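Local coordinates for glutamyl-tRNA synthetase, cytoplasmic (Saccharomyces cerevisiae, PDB 2HRA), which attaches glutamate to tRNA(Glu) in an ATP-driven two-step reaction, and is seen here as its N-terminal GST-fold domain, which binds the cofactor Arc1p, at residues Ala64-Ala69 against Thr78-Ala83; Arg126-Gly131 against Tyr168-Met173; Gln114-Leu119 against Ser154-Lys159; Asn98-Glu103 against Asp139-Gly144; Arg41-Asn44 against Ser50-Ile53. All blocks are in the same frame, centred on the assembly; numbering follows the deposited sequence.

Contact 1 (Ala64-Ala69 against Thr78-Ala83)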
# COMPACT_ATOMS: atom_id res chain seq x y z
N ALA A 64 9.83 -1.64 6.40
CA ALA A 64 9.47 -0.25 6.57
C ALA A 64 9.62 0.12 8.04
O ALA A 64 9.55 -0.74 8.93
CB ALA A 64 8.02 -0.01 6.08
N LYS A 65 9.86 1.39 8.30
CA LYS A 65 10.04 1.86 9.65
C LYS A 65 9.49 3.28 9.69
O LYS A 65 9.80 4.06 8.81
CB LYS A 65 11.54 1.84 9.91
CG LYS A 65 12.00 1.72 11.31
CD LYS A 65 13.47 2.16 11.34
CE LYS A 65 14.26 1.53 12.41
NZ LYS A 65 15.64 2.11 12.29
N LEU A 66 8.65 3.61 10.66
CA LEU A 66 8.19 4.98 10.84
C LEU A 66 8.88 5.52 12.06
O LEU A 66 8.56 5.10 13.18
CB LEU A 66 6.68 5.05 11.07
CG LEU A 66 6.16 6.48 11.29
CD1 LEU A 66 6.41 7.32 10.05
CD2 LEU A 66 4.69 6.47 11.66
N ASP A 67 9.78 6.48 11.85
CA ASP A 67 10.66 6.98 12.89
C ASP A 67 11.45 5.77 13.46
O ASP A 67 12.26 5.20 12.74
CB ASP A 67 9.88 7.83 13.91
CG ASP A 67 9.32 9.11 13.28
OD1 ASP A 67 10.01 9.70 12.42
OD2 ASP A 67 8.18 9.51 13.61
N ASP A 68 11.20 5.35 14.68
CA ASP A 68 11.89 4.14 15.16
C ASP A 68 11.00 2.91 15.20
O ASP A 68 11.47 1.79 15.52
CB ASP A 68 12.54 4.41 16.51
CG ASP A 68 13.71 5.38 16.38
OD1 ASP A 68 14.41 5.36 15.33
OD2 ASP A 68 13.94 6.17 17.33
N ALA A 69 9.73 3.08 14.83
CA ALA A 69 8.75 2.01 14.94
C ALA A 69 8.85 1.08 13.74
O ALA A 69 8.72 1.54 12.62
CB ALA A 69 7.35 2.57 15.05
N THR A 78 -1.18 6.07 9.75
CA THR A 78 -2.59 6.30 9.63
C THR A 78 -3.16 7.03 10.86
O THR A 78 -3.96 7.93 10.72
CB THR A 78 -3.23 4.93 9.40
OG1 THR A 78 -3.43 4.75 7.97
CG2 THR A 78 -4.43 4.71 10.25
N SER A 79 -2.69 6.62 12.04
CA SER A 79 -3.12 7.18 13.31
C SER A 79 -2.38 8.48 13.65
O SER A 79 -2.94 9.40 14.27
CB SER A 79 -2.91 6.13 14.40
OG SER A 79 -3.05 6.72 15.68
N LYS A 80 -1.12 8.54 13.23
CA LYS A 80 -0.31 9.75 13.37
C LYS A 80 -0.87 10.85 12.50
O LYS A 80 -0.91 12.02 12.92
CB LYS A 80 1.12 9.47 12.94
CG LYS A 80 2.16 10.45 13.42
CD LYS A 80 3.47 10.17 12.68
CE LYS A 80 4.69 10.36 13.54
NZ LYS A 80 4.97 11.80 13.79
N PHE A 81 -1.27 10.50 11.28
CA PHE A 81 -1.81 11.50 10.37
C PHE A 81 -3.32 11.36 10.25
O PHE A 81 -3.88 11.31 9.15
CB PHE A 81 -1.09 11.43 9.03
CG PHE A 81 0.37 11.75 9.14
CD1 PHE A 81 1.32 10.75 9.17
CD2 PHE A 81 0.79 13.07 9.29
CE1 PHE A 81 2.65 11.05 9.30
CE2 PHE A 81 2.12 13.37 9.42
CZ PHE A 81 3.05 12.36 9.43
N ALA A 82 -3.98 11.35 11.41
CA ALA A 82 -5.42 11.09 11.47
C ALA A 82 -6.25 12.17 10.78
O ALA A 82 -7.32 11.87 10.24
CB ALA A 82 -5.86 10.93 12.92
N ALA A 83 -5.73 13.39 10.75
CA ALA A 83 -6.33 14.51 10.02
C ALA A 83 -6.50 14.23 8.55
O ALA A 83 -7.48 14.67 7.95
CB ALA A 83 -5.48 15.79 10.20

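Contact 2 (Arg126-Gly131 against Tyr168-Met173)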
# COMPACT_ATOMS: atom_id res chain seq x y z
N ARG A 126 -19.95 -0.52 -5.21
CA ARG A 126 -19.13 0.53 -4.62
C ARG A 126 -17.92 0.85 -5.53
O ARG A 126 -17.34 -0.08 -6.08
CB ARG A 126 -18.58 0.01 -3.29
CG ARG A 126 -19.61 -0.16 -2.23
CD ARG A 126 -19.02 -0.32 -0.86
NE ARG A 126 -20.07 -0.51 0.14
CZ ARG A 126 -20.63 -1.69 0.44
NH1 ARG A 126 -20.26 -2.82 -0.17
NH2 ARG A 126 -21.59 -1.76 1.36
N THR A 127 -17.53 2.12 -5.64
CA THR A 127 -16.25 2.48 -6.28
C THR A 127 -15.06 2.13 -5.38
O THR A 127 -14.06 1.54 -5.83
CB THR A 127 -16.18 3.96 -6.61
OG1 THR A 127 -17.34 4.30 -7.36
CG2 THR A 127 -14.94 4.28 -7.44
N PHE A 128 -15.18 2.49 -4.11
CA PHE A 128 -14.15 2.25 -3.12
C PHE A 128 -14.69 1.34 -2.03
O PHE A 128 -15.88 1.20 -1.89
CB PHE A 128 -13.65 3.58 -2.56
CG PHE A 128 -13.06 4.46 -3.60
CD1 PHE A 128 -13.59 5.70 -3.86
CD2 PHE A 128 -12.03 4.00 -4.39
CE1 PHE A 128 -13.07 6.49 -4.86
CE2 PHE A 128 -11.52 4.77 -5.37
CZ PHE A 128 -12.04 6.02 -5.62
N ILE A 129 -13.80 0.74 -1.26
CA ILE A 129 -14.15 -0.35 -0.35
C ILE A 129 -15.23 0.01 0.65
O ILE A 129 -16.16 -0.77 0.89
CB ILE A 129 -12.90 -0.94 0.36
CG1 ILE A 129 -12.11 -1.79 -0.67
CG2 ILE A 129 -13.34 -1.79 1.57
CD1 ILE A 129 -10.64 -2.14 -0.28
N LEU A 130 -15.16 1.23 1.18
CA LEU A 130 -16.11 1.65 2.18
C LEU A 130 -17.21 2.53 1.61
O LEU A 130 -18.08 2.97 2.35
CB LEU A 130 -15.42 2.33 3.36
CG LEU A 130 -14.48 1.45 4.16
CD1 LEU A 130 -13.81 2.28 5.23
CD2 LEU A 130 -15.26 0.25 4.76
N GLY A 131 -17.19 2.77 0.31
CA GLY A 131 -18.34 3.35 -0.37
C GLY A 131 -18.46 4.85 -0.27
O GLY A 131 -19.56 5.39 -0.39
N TYR A 168 -8.77 -1.69 -9.01
CA TYR A 168 -7.31 -1.67 -9.04
C TYR A 168 -6.81 -0.75 -10.17
O TYR A 168 -5.94 0.10 -9.97
CB TYR A 168 -6.73 -3.09 -9.16
CG TYR A 168 -5.21 -3.14 -9.05
CD1 TYR A 168 -4.59 -3.44 -7.86
CD2 TYR A 168 -4.39 -2.88 -10.16
CE1 TYR A 168 -3.19 -3.44 -7.75
CE2 TYR A 168 -3.01 -2.89 -10.07
CZ TYR A 168 -2.42 -3.17 -8.85
OH TYR A 168 -1.05 -3.19 -8.71
N THR A 169 -7.40 -0.88 -11.35
CA THR A 169 -7.09 -0.01 -12.48
C THR A 169 -7.45 1.46 -12.22
O THR A 169 -6.67 2.36 -12.58
CB THR A 169 -7.82 -0.51 -13.71
OG1 THR A 169 -7.41 -1.86 -13.92
CG2 THR A 169 -7.50 0.33 -14.96
N LEU A 170 -8.58 1.70 -11.57
CA LEU A 170 -8.95 3.06 -11.22
C LEU A 170 -7.83 3.69 -10.41
O LEU A 170 -7.25 4.71 -10.79
CB LEU A 170 -10.25 3.09 -10.41
CG LEU A 170 -10.72 4.49 -10.00
CD1 LEU A 170 -10.92 5.42 -11.22
CD2 LEU A 170 -11.98 4.32 -9.19
N LEU A 171 -7.51 3.04 -9.29
CA LEU A 171 -6.47 3.54 -8.39
C LEU A 171 -5.09 3.61 -9.06
O LEU A 171 -4.34 4.55 -8.82
CB LEU A 171 -6.43 2.72 -7.09
CG LEU A 171 -7.63 2.98 -6.17
CD1 LEU A 171 -7.70 1.97 -5.05
CD2 LEU A 171 -7.62 4.42 -5.60
N GLU A 172 -4.77 2.64 -9.91
CA GLU A 172 -3.50 2.64 -10.63
C GLU A 172 -3.32 3.89 -11.53
O GLU A 172 -2.20 4.39 -11.65
CB GLU A 172 -3.35 1.36 -11.45
CG GLU A 172 -2.02 1.18 -12.15
CD GLU A 172 -2.01 -0.06 -13.02
OE1 GLU A 172 -1.11 -0.90 -12.85
OE2 GLU A 172 -2.91 -0.20 -13.89
N MET A 173 -4.39 4.40 -12.12
CA MET A 173 -4.33 5.63 -12.92
C MET A 173 -4.06 6.90 -12.08
O MET A 173 -3.79 7.97 -12.63
CB MET A 173 -5.63 5.83 -13.70
CG MET A 173 -5.89 4.79 -14.77
SD MET A 173 -7.46 5.03 -15.65
CE MET A 173 -8.67 5.08 -14.32

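Contact 3 (Gln114-Leu119 against Ser154-Lys159)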
# COMPACT_ATOMS: atom_id res chain seq x y z
N GLN A 114 -9.99 -16.83 -2.12
CA GLN A 114 -11.10 -16.54 -1.23
C GLN A 114 -11.09 -15.07 -0.85
O GLN A 114 -12.13 -14.42 -0.80
CB GLN A 114 -11.00 -17.34 0.06
CG GLN A 114 -11.05 -18.85 -0.06
CD GLN A 114 -10.84 -19.53 1.32
OE1 GLN A 114 -11.42 -19.10 2.33
NE2 GLN A 114 -9.97 -20.56 1.36
N SER A 115 -9.91 -14.57 -0.51
CA SER A 115 -9.81 -13.19 0.01
C SER A 115 -10.19 -12.21 -1.12
O SER A 115 -10.87 -11.20 -0.90
CB SER A 115 -8.40 -12.94 0.57
OG SER A 115 -8.07 -13.93 1.56
N LEU A 116 -9.74 -12.51 -2.32
CA LEU A 116 -10.09 -11.72 -3.49
C LEU A 116 -11.58 -11.76 -3.80
O LEU A 116 -12.13 -10.80 -4.36
CB LEU A 116 -9.29 -12.22 -4.72
CG LEU A 116 -7.81 -11.82 -4.80
CD1 LEU A 116 -7.07 -12.60 -5.88
CD2 LEU A 116 -7.69 -10.28 -5.01
N GLU A 117 -12.25 -12.86 -3.45
CA GLU A 117 -13.70 -12.97 -3.67
C GLU A 117 -14.43 -12.06 -2.71
O GLU A 117 -15.42 -11.42 -3.07
CB GLU A 117 -14.17 -14.40 -3.48
CG GLU A 117 -15.66 -14.64 -3.70
CD GLU A 117 -16.21 -14.04 -4.99
OE1 GLU A 117 -15.58 -14.29 -6.03
OE2 GLU A 117 -17.25 -13.32 -4.94
N THR A 118 -13.95 -12.05 -1.47
CA THR A 118 -14.53 -11.19 -0.45
C THR A 118 -14.46 -9.71 -0.86
O THR A 118 -15.45 -8.96 -0.70
CB THR A 118 -13.83 -11.42 0.89
OG1 THR A 118 -14.02 -12.79 1.26
CG2 THR A 118 -14.43 -10.52 1.97
N LEU A 119 -13.29 -9.28 -1.32
CA LEU A 119 -13.08 -7.90 -1.78
C LEU A 119 -13.92 -7.59 -3.04
O LEU A 119 -14.52 -6.51 -3.19
CB LEU A 119 -11.59 -7.69 -2.07
CG LEU A 119 -11.09 -6.30 -2.51
CD1 LEU A 119 -11.51 -5.17 -1.48
CD2 LEU A 119 -9.56 -6.30 -2.77
N SER A 154 -3.42 -12.99 -12.12
CA SER A 154 -4.07 -14.08 -12.81
C SER A 154 -5.33 -14.57 -12.11
O SER A 154 -6.27 -14.98 -12.78
CB SER A 154 -3.10 -15.24 -12.97
OG SER A 154 -1.84 -14.71 -13.31
N ILE A 155 -5.36 -14.51 -10.79
CA ILE A 155 -6.54 -14.96 -10.07
C ILE A 155 -7.72 -14.06 -10.35
O ILE A 155 -8.85 -14.52 -10.63
CB ILE A 155 -6.30 -15.10 -8.59
CG1 ILE A 155 -5.28 -16.22 -8.35
CG2 ILE A 155 -7.62 -15.47 -7.87
CD1 ILE A 155 -4.90 -16.34 -6.93
N ILE A 156 -7.43 -12.77 -10.32
CA ILE A 156 -8.41 -11.74 -10.54
C ILE A 156 -9.02 -11.91 -11.92
O ILE A 156 -10.21 -11.73 -12.12
CB ILE A 156 -7.74 -10.36 -10.44
CG1 ILE A 156 -7.47 -10.01 -8.98
CG2 ILE A 156 -8.59 -9.28 -11.16
CD1 ILE A 156 -6.44 -8.91 -8.82
N LYS A 157 -8.18 -12.26 -12.88
CA LYS A 157 -8.65 -12.47 -14.25
C LYS A 157 -9.46 -13.76 -14.39
O LYS A 157 -10.61 -13.75 -14.81
CB LYS A 157 -7.46 -12.45 -15.17
CG LYS A 157 -7.76 -12.96 -16.55
CD LYS A 157 -6.56 -12.80 -17.44
CE LYS A 157 -6.79 -13.50 -18.74
NZ LYS A 157 -8.01 -12.97 -19.45
N ASN A 158 -8.85 -14.86 -13.97
CA ASN A 158 -9.38 -16.21 -14.25
C ASN A 158 -10.62 -16.57 -13.40
O ASN A 158 -11.43 -17.41 -13.79
CB ASN A 158 -8.26 -17.22 -14.06
CG ASN A 158 -7.28 -17.23 -15.24
OD1 ASN A 158 -7.70 -17.17 -16.38
ND2 ASN A 158 -6.00 -17.31 -14.97
N LYS A 159 -10.77 -15.91 -12.25
CA LYS A 159 -11.96 -16.06 -11.38
C LYS A 159 -12.89 -14.86 -11.49
O LYS A 159 -13.82 -14.72 -10.74
CB LYS A 159 -11.56 -16.34 -9.93
CG LYS A 159 -10.75 -17.66 -9.80
CD LYS A 159 -10.84 -18.25 -8.42
CE LYS A 159 -10.21 -19.61 -8.26
NZ LYS A 159 -8.82 -19.68 -8.76

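Contact 4 (Asn98-Glu103 against Asp139-Gly144)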
# COMPACT_ATOMS: atom_id res chain seq x y z
N ASN A 98 -6.68 -5.13 8.02
CA ASN A 98 -6.31 -6.49 8.47
C ASN A 98 -6.30 -7.49 7.33
O ASN A 98 -5.36 -8.29 7.20
CB ASN A 98 -7.27 -6.96 9.56
CG ASN A 98 -7.07 -6.23 10.88
OD1 ASN A 98 -5.99 -5.68 11.15
ND2 ASN A 98 -8.10 -6.22 11.71
N LEU A 99 -7.35 -7.49 6.50
CA LEU A 99 -7.39 -8.40 5.35
C LEU A 99 -6.19 -8.20 4.43
O LEU A 99 -5.58 -9.17 3.96
CB LEU A 99 -8.68 -8.21 4.54
CG LEU A 99 -8.81 -9.21 3.37
CD1 LEU A 99 -9.04 -10.63 3.87
CD2 LEU A 99 -9.88 -8.79 2.37
N ALA A 100 -5.85 -6.94 4.16
CA ALA A 100 -4.75 -6.64 3.27
C ALA A 100 -3.43 -7.15 3.87
O ALA A 100 -2.64 -7.79 3.20
CB ALA A 100 -4.67 -5.09 3.01
N GLN A 101 -3.22 -6.88 5.15
CA GLN A 101 -1.91 -7.12 5.76
C GLN A 101 -1.76 -8.55 6.20
O GLN A 101 -0.65 -9.03 6.26
CB GLN A 101 -1.68 -6.17 6.96
CG GLN A 101 -1.70 -4.70 6.57
CD GLN A 101 -1.08 -3.75 7.63
OE1 GLN A 101 -1.68 -3.46 8.66
NE2 GLN A 101 0.08 -3.22 7.31
N LYS A 102 -2.86 -9.21 6.51
CA LYS A 102 -2.84 -10.60 6.97
C LYS A 102 -3.14 -11.61 5.89
O LYS A 102 -2.72 -12.75 5.99
CB LYS A 102 -3.82 -10.80 8.11
CG LYS A 102 -3.45 -10.05 9.36
CD LYS A 102 -4.59 -10.03 10.35
CE LYS A 102 -4.28 -9.11 11.53
NZ LYS A 102 -5.09 -9.48 12.72
N GLU A 103 -3.89 -11.21 4.86
CA GLU A 103 -4.34 -12.17 3.87
C GLU A 103 -3.94 -11.85 2.43
O GLU A 103 -3.44 -12.74 1.75
CB GLU A 103 -5.85 -12.38 4.00
CG GLU A 103 -6.32 -12.43 5.45
CD GLU A 103 -7.37 -13.45 5.68
OE1 GLU A 103 -8.43 -13.32 5.02
OE2 GLU A 103 -7.16 -14.38 6.50
N ASP A 139 -8.62 1.19 1.14
CA ASP A 139 -8.22 1.06 -0.25
C ASP A 139 -6.69 1.06 -0.36
O ASP A 139 -6.12 0.33 -1.16
CB ASP A 139 -8.81 2.21 -1.08
CG ASP A 139 -10.32 2.21 -1.08
OD1 ASP A 139 -10.90 3.03 -0.32
OD2 ASP A 139 -10.91 1.37 -1.79
N VAL A 140 -6.03 1.89 0.44
CA VAL A 140 -4.58 2.04 0.35
C VAL A 140 -3.90 0.75 0.75
O VAL A 140 -2.99 0.26 0.08
CB VAL A 140 -4.10 3.23 1.22
CG1 VAL A 140 -2.61 3.32 1.27
CG2 VAL A 140 -4.70 4.54 0.70
N ALA A 141 -4.37 0.17 1.83
CA ALA A 141 -3.81 -1.06 2.32
C ALA A 141 -4.05 -2.21 1.36
O ALA A 141 -3.13 -3.00 1.11
CB ALA A 141 -4.37 -1.38 3.72
N CYS A 142 -5.27 -2.32 0.81
CA CYS A 142 -5.57 -3.43 -0.10
C CYS A 142 -4.88 -3.25 -1.43
O CYS A 142 -4.40 -4.24 -2.01
CB CYS A 142 -7.08 -3.64 -0.26
SG CYS A 142 -7.91 -4.21 1.25
N TRP A 143 -4.77 -2.02 -1.91
CA TRP A 143 -4.08 -1.79 -3.18
C TRP A 143 -2.60 -2.10 -3.07
O TRP A 143 -2.04 -2.82 -3.92
CB TRP A 143 -4.25 -0.38 -3.68
CG TRP A 143 -3.95 -0.25 -5.16
CD1 TRP A 143 -4.85 -0.30 -6.15
CD2 TRP A 143 -2.67 -0.02 -5.79
NE1 TRP A 143 -4.23 -0.12 -7.37
CE2 TRP A 143 -2.89 0.04 -7.17
CE3 TRP A 143 -1.35 0.12 -5.32
CZ2 TRP A 143 -1.85 0.23 -8.10
CZ3 TRP A 143 -0.33 0.32 -6.22
CH2 TRP A 143 -0.59 0.39 -7.60
N GLY A 144 -1.96 -1.59 -2.03
CA GLY A 144 -0.56 -1.88 -1.75
C GLY A 144 -0.27 -3.35 -1.60
O GLY A 144 0.66 -3.88 -2.20

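Contact 5 (Arg41-Asn44 against Ser50-Ile53)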
# COMPACT_ATOMS: atom_id res chain seq x y z
N ARG A 41 2.71 9.08 0.55
CA ARG A 41 2.47 9.93 -0.61
C ARG A 41 1.18 10.71 -0.51
O ARG A 41 1.12 11.88 -0.91
CB ARG A 41 2.53 9.10 -1.89
CG ARG A 41 3.93 8.57 -2.13
CD ARG A 41 3.99 7.37 -3.05
NE ARG A 41 3.53 7.63 -4.42
CZ ARG A 41 4.26 8.12 -5.43
NH1 ARG A 41 5.53 8.52 -5.27
NH2 ARG A 41 3.70 8.29 -6.61
N ILE A 42 0.14 10.08 0.06
CA ILE A 42 -1.13 10.76 0.28
C ILE A 42 -0.95 11.89 1.29
O ILE A 42 -1.39 13.02 1.08
CB ILE A 42 -2.23 9.74 0.73
CG1 ILE A 42 -2.51 8.76 -0.42
CG2 ILE A 42 -3.52 10.53 1.18
CD1 ILE A 42 -3.26 7.43 -0.01
N VAL A 43 -0.27 11.58 2.38
CA VAL A 43 -0.02 12.57 3.42
C VAL A 43 0.74 13.80 2.86
O VAL A 43 0.30 14.96 3.04
CB VAL A 43 0.77 11.94 4.58
CG1 VAL A 43 1.26 13.01 5.55
CG2 VAL A 43 -0.08 10.91 5.31
N ASN A 44 1.84 13.56 2.16
CA ASN A 44 2.61 14.70 1.63
C ASN A 44 1.91 15.44 0.49
O ASN A 44 2.17 16.62 0.30
CB ASN A 44 4.00 14.27 1.15
CG ASN A 44 4.93 13.87 2.29
OD1 ASN A 44 4.91 14.41 3.40
ND2 ASN A 44 5.78 12.94 1.99
N SER A 50 5.44 16.49 5.39
CA SER A 50 5.00 15.86 6.65
C SER A 50 5.85 14.63 6.98
O SER A 50 6.12 14.34 8.17
CB SER A 50 3.50 15.53 6.59
OG SER A 50 2.74 16.73 6.82
N ILE A 51 6.30 13.94 5.93
CA ILE A 51 7.05 12.69 6.05
C ILE A 51 8.20 12.72 5.05
O ILE A 51 7.98 12.95 3.87
CB ILE A 51 6.18 11.46 5.70
CG1 ILE A 51 4.94 11.41 6.59
CG2 ILE A 51 6.97 10.15 5.86
CD1 ILE A 51 3.90 10.40 6.15
N ALA A 52 9.41 12.49 5.55
CA ALA A 52 10.59 12.40 4.72
C ALA A 52 10.80 10.93 4.40
O ALA A 52 10.78 10.10 5.30
CB ALA A 52 11.80 12.97 5.46
N ILE A 53 10.95 10.59 3.12
CA ILE A 53 11.08 9.20 2.72
C ILE A 53 12.56 8.88 2.63
O ILE A 53 13.32 9.65 2.08
CB ILE A 53 10.35 8.92 1.39
CG1 ILE A 53 8.85 9.19 1.56
CG2 ILE A 53 10.61 7.50 0.93
CD1 ILE A 53 8.05 9.12 0.28

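Contact 1 (Ala64-Ala69 against Thr78-Ala83)
OD2 of Asp67 has two partners: the ammonium group of Lys80, in a long salt bridge of 3.9 Å from OD2 to NZ, and the hydroxyl of Ser21 in a weak hydrogen bond. The site lies in the thioredoxin-like half of the GST fold, where edge strand 64-66 of the mixed sheet runs into a type II' beta turn from Leu66 to Ala69, and helix 73-80 returns past it. Asp67 occupies the turn position with positive phi (57°), one that commonly goes to glycine, and its OD1 is held by the backbone N of Thr22 on the central strand. The turn thus offers its carboxylate to both strand and helix. Lys80 NZ also makes a regular hydrogen bond to Ser21 OG, so Asp67, Ser21 and Lys80 form a polar cluster, its charge pair long and its Asp67 OD2-Ser21 bond weak. The Lys80 chain leaves the helix extended and bends at the last two torsions (chi4 -74°), which lays CE 3.6 Å from Asp67 OD2. Nearer the backbone on the Lys80 side chain the contact turns apolar: Leu66, with CG anti to the backbone N, sends its CD2 methyl to within 4.0 Å of Lys80 CD.

Contact 2 (Arg126-Gly131 against Tyr168-Met173)
Thr127 and Leu170 mark the nearest backbone approach, with CA atoms 8.8 Å apart, and Phe128 and Leu171 follow at 9.4 Å between CA atoms. On one side is an irregular loop that folds into a type I beta turn from Phe128 to Gly131, closed by Gly131 N giving a hydrogen bond to Phe128 O at 3.0 Å; on the other is the last part of helix 162-172. The gap is bridged wholly by apolar groups. Leu170 carries much of it: with CG anti to the backbone N (chi1 180°), its CD2 methyl is delivered to the loop and meets Thr127 CG2 at 3.4 Å, tighter than usual for two carbons. The same methyl lies 3.9 Å from Phe128 CE2. Leu171 brings its own CD2 to that ring carbon, also 3.9 Å from Phe128 CE2, and both leucine methyls come at the ring obliquely. Thr127 folds back over its neighbour, its CG2 standing 3.8 Å above the plane of the Phe128 ring and over its centre, which probably limits the ring's movement toward that side. Both segments belong to the regions that interact with Arc1p, so the contact brings together two parts of the chain that take part in that interaction. Behind it stands helix 137-148: Ile129 N bonds Asp139, Trp143 bonds the carbonyl of Tyr168 and stacks on its ring, while Leu130 rests on helix 90-104.

Contact 3 (Gln114-Leu119 against Ser154-Lys159)
Leu116 wedges between two consecutive isoleucines, Ile155 and Ile156, and is the main bridge between helix 109-122 and the short helix 152-158 in the all-helical C-terminal half of the GST fold. Its two methyls lean mainly to different isoleucines. CD1 meets the branch methyl of Ile155, with 3.5 Å from Leu116 CD1 to Ile155 CG2, while CD2 turns to the stem of Ile156 and lies 4.0 Å from Ile156 CG1. Each isoleucine crosses the leucine at about a right angle. The first torsion of Ile155 sets CG2 opposite the backbone N (chi1 to CG1 -65°), leaving that branch turned to the leucine. The helix backbones come close here, with 7.2 Å between the CA atoms of Leu116 and Ile156.

Further out, Ile155 is flanked by Phe109, Leu112 and Ser113 of helix 109-122, and Ile156 packs on Val164 and Ser165 of helix 162-172, so the pair links three helices. Lys159, where one of the two regions that interact with Arc1p begins, follows directly on the short helix, and its NZ makes a weak hydrogen bond to Ser113. Its backbone is tied to the packed residue itself: Lys159 N donates to Ile155 O at 2.9 Å.

Contact 4 (Asn98-Glu103 against Asp139-Gly144)
Ala100, Cys142 and Ala141 let two helices come almost into backbone contact: the CA atoms of Ala100 and Cys142 are 4.7 Å apart. Ala100 gives up the greatest area of the three. Its methyl points at the opposite helix and settles over the peptide joining Ala141 to Cys142, with Ala100 CB 3.2 Å from Ala141 O and 3.6 Å from Cys142 N. Ala141 and Cys142 complete the seat, the first through its methyl, with 3.8 Å between Ala141 CB and Ala100 CB. From the second, the sulfur arrives at the same spacing, with 3.8 Å between Cys142 SG and Ala100 CB; SG is anti to its carbonyl carbon (chi1 -66°), a turn that leaves it at the Ala100 methyl. Small side chains on both helices are what allow so short a backbone distance, a familiar feature of close helix packing.

The contact is buried near the centre of the chain, in the helical half of the GST fold. Beyond it, Ala141 and Val140 lean on Phe74 of helix 73-80, Val140 also reaches helix 34-46, and Cys142 touches Trp167 of helix 162-172. Helix 137-148 is therefore surrounded by helices, with helix 90-104 pressed against it through Ala100.

Contact 5 (Arg41-Asn44 against Ser50-Ile53)
Asn44 turns its amide to Ser50 and Ile51 through a chi1 of -69°, with CG opposite the carbonyl carbon, and a chi2 of -35° that sets oxygen and nitrogen along the start of the strand. This is the return step of a beta-alpha-beta crossover, in which helix 34-46 leads from strand 21-26 to the parallel strand 51-56. The amide grips the backbone by three bonds. Its OD1 accepts from two successive peptide N-H groups: Ile51 N at 2.9 Å from Asn44 OD1, in the carbonyl plane on a lone pair, and Ser50 N equally near but tilted from that plane and the most bent of the three (131° at the hydrogen). Its ND2 donates to Ile51 O at 2.9 Å, on a lone pair of that carbonyl though somewhat out of the Asn44 amide plane, so Ile51 is held by N-H and carbonyl alike. All three bonds tie the start of strand 51-56 to the helix, while Ser50 and Ala52 pair with strand 21-26. A leucine in place of Asn44 would probably leave the N-H groups of Ser50 and Ile51 and the Ile51 carbonyl without these partners and the start of the strand less firmly tied to the helix.

Val43, one residue earlier, supplies the apolar layer. Ile51 CD1 sits 3.8 Å from Val43 CG1, and that same CG1 meets Ser50 CB at 3.5 Å.

How the contacts relate
Contact 5 comes first from the N terminus, closing the short link between helix 34-46 and strand 51-56. Contact 1 follows in series, closing the loop from edge strand 64-66 to helix 73-80; the two touch where the Phe81 ring packs on Ile51, Val43 and Ser50. In the helical half the order is different: contacts 4, 3 and 2 open at residues 98, 114 and 126 and close in the same order, so each crosses the other two. Ile129 meets Leu119 between contacts 2 and 3, contacts 2 and 4 share hydrogen bonds, and contacts 3 and 4 meet at Ser115 against Leu99. Val140 against Ile42 joins contact 4 to contact 5, tying the thioredoxin-like and helical halves.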